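Local coordinates for putative cell adhesion protein (Bacteroides thetaiotaomicron, PDB 4DGU) that probably serves as a fimbrillin-like subunit of a pilus involved in cell adhesion, and binds zinc ions, at residues T12-D24 / P57-E69. Residues are numbered along the deposited sequence; the frame is centred on the assembly and turned at random.
Sequences TNFSISIDDALSD and PFIVGKDSRAWNE
Phe14 and Arg65 form an antiparallel hydrogen-bonded pair, an example of how two residues of neighbouring strands can fasten part of a sheet. Phe14 N donates to Arg65 O at 2.9 Å, and Arg65 N returns a bond to Phe14 O at 3.0 Å; beyond the non-hydrogen-bonded pair Asn13 and Ala66, Trp67 N hydrogen-bonds to Thr12 O. Side chains of the same pair add a CH-pi contact, in which Arg65 CB lies over one face of the Phe14 ring, 3.9 Å from its centroid. With CG set between its backbone N and carbonyl carbon (chi1 63°), Phe14 also brings CD2 over the middle of the indole of Trp67, the ring planes inclined at 43°, while Trp67 NE1 hydrogen-bonds to Ser118 O. Replacing Trp67 with an alanine would probably uncover this flank of Phe14 and leave Ser118 O without its indole N-H donor. Further along, Ile16 CG1 sits over a face of the Phe58 ring, 3.5 Å from Phe58 CZ, and Ile18 CG1 meets Val60 CG1. In the mixed sheet of this fimbrillin-like, probably transthyretin-related fold, strand 13-20 joins short strand 65-66 and runs parallel to strand 120-135, while Met48 of strand 45-50 packs against both Ile16 and Phe58.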
loop_
_atom_site.group_PDB
_atom_site.type_symbol
_atom_site.label_atom_id
_atom_site.label_comp_id
_atom_site.label_asym_id
_atom_site.label_seq_id
_atom_site.Cartn_x
_atom_site.Cartn_y
_atom_site.Cartn_z
ATOM N N THR A 12 -8.796 23.615 44.534
ATOM C CA THR A 12 -9.416 24.887 44.179
ATOM C C THR A 12 -9.022 25.256 42.746
ATOM O O THR A 12 -9.888 25.585 41.930
ATOM C CB THR A 12 -9.029 25.968 45.195
ATOM O OG1 THR A 12 -9.470 25.536 46.484
ATOM C CG2 THR A 12 -9.662 27.333 44.891
ATOM N N ASN A 13 -7.705 25.185 42.445
ATOM C CA ASN A 13 -7.117 25.457 41.131
ATOM C C ASN A 13 -6.444 24.210 40.569
ATOM O O ASN A 13 -6.108 23.288 41.318
ATOM C CB ASN A 13 -6.112 26.595 41.222
ATOM C CG ASN A 13 -6.710 27.961 41.505
ATOM O OD1 ASN A 13 -7.709 28.112 42.216
ATOM N ND2 ASN A 13 -6.084 29.000 40.977
ATOM N N PHE A 14 -6.250 24.180 39.238
ATOM C CA PHE A 14 -5.578 23.074 38.571
ATOM C C PHE A 14 -4.457 23.575 37.678
ATOM O O PHE A 14 -4.566 24.651 37.077
ATOM C CB PHE A 14 -6.562 22.207 37.750
ATOM C CG PHE A 14 -7.275 22.873 36.593
ATOM C CD1 PHE A 14 -6.717 22.882 35.320
ATOM C CD2 PHE A 14 -8.532 23.436 36.759
ATOM C CE1 PHE A 14 -7.399 23.456 34.248
ATOM C CE2 PHE A 14 -9.213 23.997 35.679
ATOM C CZ PHE A 14 -8.643 24.011 34.437
ATOM N N SER A 15 -3.390 22.765 37.563
ATOM C CA SER A 15 -2.284 23.051 36.660
ATOM C C SER A 15 -2.501 22.255 35.360
ATOM O O SER A 15 -3.313 21.313 35.326
ATOM C CB SER A 15 -0.947 22.721 37.316
ATOM O OG SER A 15 -0.809 21.330 37.550
ATOM N N ILE A 16 -1.803 22.652 34.298
ATOM C CA ILE A 16 -1.898 21.989 33.005
ATOM C C ILE A 16 -0.545 21.336 32.672
ATOM O O ILE A 16 0.519 21.893 32.983
ATOM C CB ILE A 16 -2.370 23.014 31.924
ATOM C CG1 ILE A 16 -3.863 23.426 32.102
ATOM C CG2 ILE A 16 -2.025 22.619 30.471
ATOM C CD1 ILE A 16 -4.928 22.418 31.731
ATOM N N SER A 17 -0.605 20.147 32.053
ATOM C CA SER A 17 0.548 19.415 31.537
ATOM C C SER A 17 0.291 19.140 30.060
ATOM O O SER A 17 -0.847 18.862 29.671
ATOM C CB SER A 17 0.832 18.148 32.341
ATOM O OG SER A 17 -0.010 17.072 31.973
ATOM N N ILE A 18 1.331 19.285 29.238
ATOM C CA ILE A 18 1.255 19.125 27.779
ATOM C C ILE A 18 1.625 17.712 27.388
ATOM O O ILE A 18 2.785 17.320 27.474
ATOM C CB ILE A 18 2.149 20.182 27.052
ATOM C CG1 ILE A 18 1.859 21.625 27.546
ATOM C CG2 ILE A 18 2.054 20.051 25.510
ATOM C CD1 ILE A 18 0.360 22.117 27.430
ATOM N N ASP A 19 0.649 16.958 26.920
ATOM C CA ASP A 19 0.885 15.585 26.503
ATOM C C ASP A 19 0.498 15.445 25.035
ATOM O O ASP A 19 0.081 16.428 24.422
ATOM C CB ASP A 19 0.107 14.615 27.416
ATOM C CG ASP A 19 0.720 14.371 28.791
ATOM O OD1 ASP A 19 1.952 14.599 28.958
ATOM O OD2 ASP A 19 -0.011 13.900 29.685
ATOM N N ASP A 20 0.674 14.245 24.452
ATOM C CA ASP A 20 0.357 13.988 23.045
ATOM C C ASP A 20 -0.836 13.083 22.900
ATOM O O ASP A 20 -1.005 12.188 23.710
ATOM C CB ASP A 20 1.564 13.329 22.352
ATOM C CG ASP A 20 2.782 14.229 22.302
ATOM O OD1 ASP A 20 2.768 15.204 21.529
ATOM O OD2 ASP A 20 3.756 13.948 23.018
ATOM N N ALA A 21 -1.640 13.284 21.850
ATOM C CA ALA A 21 -2.762 12.393 21.563
ATOM C C ALA A 21 -2.225 11.079 21.005
ATOM O O ALA A 21 -1.180 11.069 20.337
ATOM C CB ALA A 21 -3.719 13.029 20.575
ATOM N N LEU A 22 -2.928 9.983 21.312
ATOM C CA LEU A 22 -2.572 8.652 20.851
ATOM C C LEU A 22 -3.183 8.281 19.531
ATOM O O LEU A 22 -4.318 8.619 19.210
ATOM C CB LEU A 22 -3.033 7.558 21.836
ATOM C CG LEU A 22 -2.584 7.610 23.259
ATOM C CD1 LEU A 22 -3.415 6.678 24.088
ATOM C CD2 LEU A 22 -1.120 7.339 23.361
ATOM N N SER A 23 -2.497 7.354 18.884
ATOM C CA SER A 23 -2.963 6.639 17.716
ATOM C C SER A 23 -2.749 5.175 18.079
ATOM O O SER A 23 -2.444 4.860 19.243
ATOM C CB SER A 23 -2.211 7.091 16.466
ATOM O OG SER A 23 -2.717 6.461 15.300
ATOM N N ASP A 24 -2.917 4.281 17.106
ATOM C CA ASP A 24 -2.670 2.856 17.261
ATOM C C ASP A 24 -1.205 2.618 17.737
ATOM O O ASP A 24 -0.318 3.353 17.299
ATOM C CB ASP A 24 -2.946 2.139 15.919
ATOM C CG ASP A 24 -2.682 0.650 15.951
ATOM O OD1 ASP A 24 -3.587 -0.099 16.342
ATOM O OD2 ASP A 24 -1.524 0.250 15.745
ATOM N N PRO A 57 -6.899 32.879 27.286
ATOM C CA PRO A 57 -5.467 32.544 27.297
ATOM C C PRO A 57 -5.033 31.861 28.589
ATOM O O PRO A 57 -5.611 32.105 29.652
ATOM C CB PRO A 57 -4.763 33.899 27.129
ATOM C CG PRO A 57 -5.839 34.932 26.954
ATOM C CD PRO A 57 -7.129 34.339 27.375
ATOM N N PHE A 58 -4.023 30.982 28.484
ATOM C CA PHE A 58 -3.401 30.256 29.601
ATOM C C PHE A 58 -1.890 30.140 29.350
ATOM O O PHE A 58 -1.478 29.618 28.305
ATOM C CB PHE A 58 -4.037 28.867 29.776
ATOM C CG PHE A 58 -3.559 28.088 30.980
ATOM C CD1 PHE A 58 -2.340 27.408 30.954
ATOM C CD2 PHE A 58 -4.355 27.985 32.124
ATOM C CE1 PHE A 58 -1.900 26.677 32.065
ATOM C CE2 PHE A 58 -3.931 27.232 33.224
ATOM C CZ PHE A 58 -2.699 26.590 33.195
ATOM N N ILE A 59 -1.068 30.639 30.306
ATOM C CA ILE A 59 0.403 30.582 30.212
ATOM C C ILE A 59 0.858 29.251 30.801
ATOM O O ILE A 59 0.658 28.980 31.985
ATOM C CB ILE A 59 1.093 31.808 30.862
ATOM C CG1 ILE A 59 0.607 33.109 30.166
ATOM C CG2 ILE A 59 2.623 31.680 30.762
ATOM C CD1 ILE A 59 0.482 34.306 31.028
ATOM N N VAL A 60 1.419 28.402 29.940
ATOM C CA VAL A 60 1.858 27.054 30.286
ATOM C C VAL A 60 3.076 27.115 31.223
ATOM O O VAL A 60 3.961 27.962 31.055
ATOM C CB VAL A 60 2.115 26.215 29.004
ATOM C CG1 VAL A 60 2.645 24.817 29.353
ATOM C CG2 VAL A 60 0.836 26.113 28.161
ATOM N N GLY A 61 3.049 26.240 32.235
ATOM C CA GLY A 61 4.072 26.106 33.267
ATOM C C GLY A 61 4.113 27.249 34.263
ATOM O O GLY A 61 5.042 27.327 35.079
ATOM N N LYS A 62 3.111 28.155 34.199
ATOM C CA LYS A 62 3.030 29.321 35.068
ATOM C C LYS A 62 1.620 29.485 35.655
ATOM O O LYS A 62 1.481 29.582 36.874
ATOM C CB LYS A 62 3.455 30.612 34.323
ATOM C CG LYS A 62 4.836 30.567 33.678
ATOM C CD LYS A 62 5.778 31.626 34.242
ATOM C CE LYS A 62 7.027 31.789 33.402
ATOM N NZ LYS A 62 8.015 30.709 33.649
ATOM N N ASP A 63 0.585 29.519 34.790
ATOM C CA ASP A 63 -0.795 29.721 35.213
ATOM C C ASP A 63 -1.381 28.496 35.908
ATOM O O ASP A 63 -0.834 27.387 35.880
ATOM C CB ASP A 63 -1.705 30.139 34.026
ATOM C CG ASP A 63 -1.679 31.614 33.661
ATOM O OD1 ASP A 63 -0.934 32.378 34.312
ATOM O OD2 ASP A 63 -2.399 32.008 32.711
ATOM N N SER A 64 -2.493 28.754 36.584
ATOM C CA SER A 64 -3.380 27.818 37.254
ATOM C C SER A 64 -4.786 28.331 36.982
ATOM O O SER A 64 -4.986 29.549 36.879
ATOM C CB SER A 64 -3.072 27.716 38.744
ATOM O OG SER A 64 -3.164 28.980 39.380
ATOM N N ARG A 65 -5.720 27.428 36.716
ATOM C CA ARG A 65 -7.078 27.864 36.452
ATOM C C ARG A 65 -7.981 27.444 37.611
ATOM O O ARG A 65 -7.810 26.354 38.147
ATOM C CB ARG A 65 -7.583 27.319 35.103
ATOM C CG ARG A 65 -8.927 27.927 34.699
ATOM C CD ARG A 65 -9.206 27.823 33.230
ATOM N NE ARG A 65 -8.379 28.750 32.465
ATOM C CZ ARG A 65 -8.573 29.018 31.181
ATOM N NH1 ARG A 65 -9.566 28.442 30.518
ATOM N NH2 ARG A 65 -7.754 29.845 30.541
ATOM N N ALA A 66 -8.926 28.323 37.998
ATOM C CA ALA A 66 -9.938 28.097 39.028
ATOM C C ALA A 66 -10.913 26.998 38.566
ATOM O O ALA A 66 -11.282 26.965 37.390
ATOM C CB ALA A 66 -10.681 29.395 39.284
ATOM N N TRP A 67 -11.341 26.117 39.475
ATOM C CA TRP A 67 -12.254 25.043 39.091
ATOM C C TRP A 67 -13.731 25.535 38.908
ATOM O O TRP A 67 -14.616 24.700 38.692
ATOM C CB TRP A 67 -12.161 23.839 40.059
ATOM C CG TRP A 67 -11.194 22.767 39.618
ATOM C CD1 TRP A 67 -10.050 22.375 40.259
ATOM C CD2 TRP A 67 -11.289 21.949 38.435
ATOM N NE1 TRP A 67 -9.438 21.354 39.561
ATOM C CE2 TRP A 67 -10.183 21.067 38.444
ATOM C CE3 TRP A 67 -12.210 21.867 37.378
ATOM C CZ2 TRP A 67 -9.962 20.138 37.421
ATOM C CZ3 TRP A 67 -11.988 20.955 36.365
ATOM C CH2 TRP A 67 -10.867 20.114 36.381
ATOM N N ASN A 68 -13.970 26.860 38.895
ATOM C CA ASN A 68 -15.296 27.427 38.645
ATOM C C ASN A 68 -15.505 27.597 37.153
ATOM O O ASN A 68 -16.619 27.388 36.674
ATOM C CB ASN A 68 -15.557 28.751 39.380
ATOM C CG ASN A 68 -14.350 29.553 39.709
ATOM O OD1 ASN A 68 -13.714 29.339 40.740
ATOM N ND2 ASN A 68 -14.026 30.503 38.850
ATOM N N GLU A 69 -14.429 27.961 36.427
ATOM C CA GLU A 69 -14.410 28.125 34.971
ATOM C C GLU A 69 -14.549 26.757 34.310
ATOM O O GLU A 69 -13.552 26.202 33.829
ATOM C CB GLU A 69 -13.096 28.807 34.515
ATOM C CG GLU A 69 -12.815 30.183 35.117
ATOM C CD GLU A 69 -11.393 30.672 34.895
ATOM O OE1 GLU A 69 -10.956 30.747 33.721
ATOM O OE2 GLU A 69 -10.712 30.976 35.901
#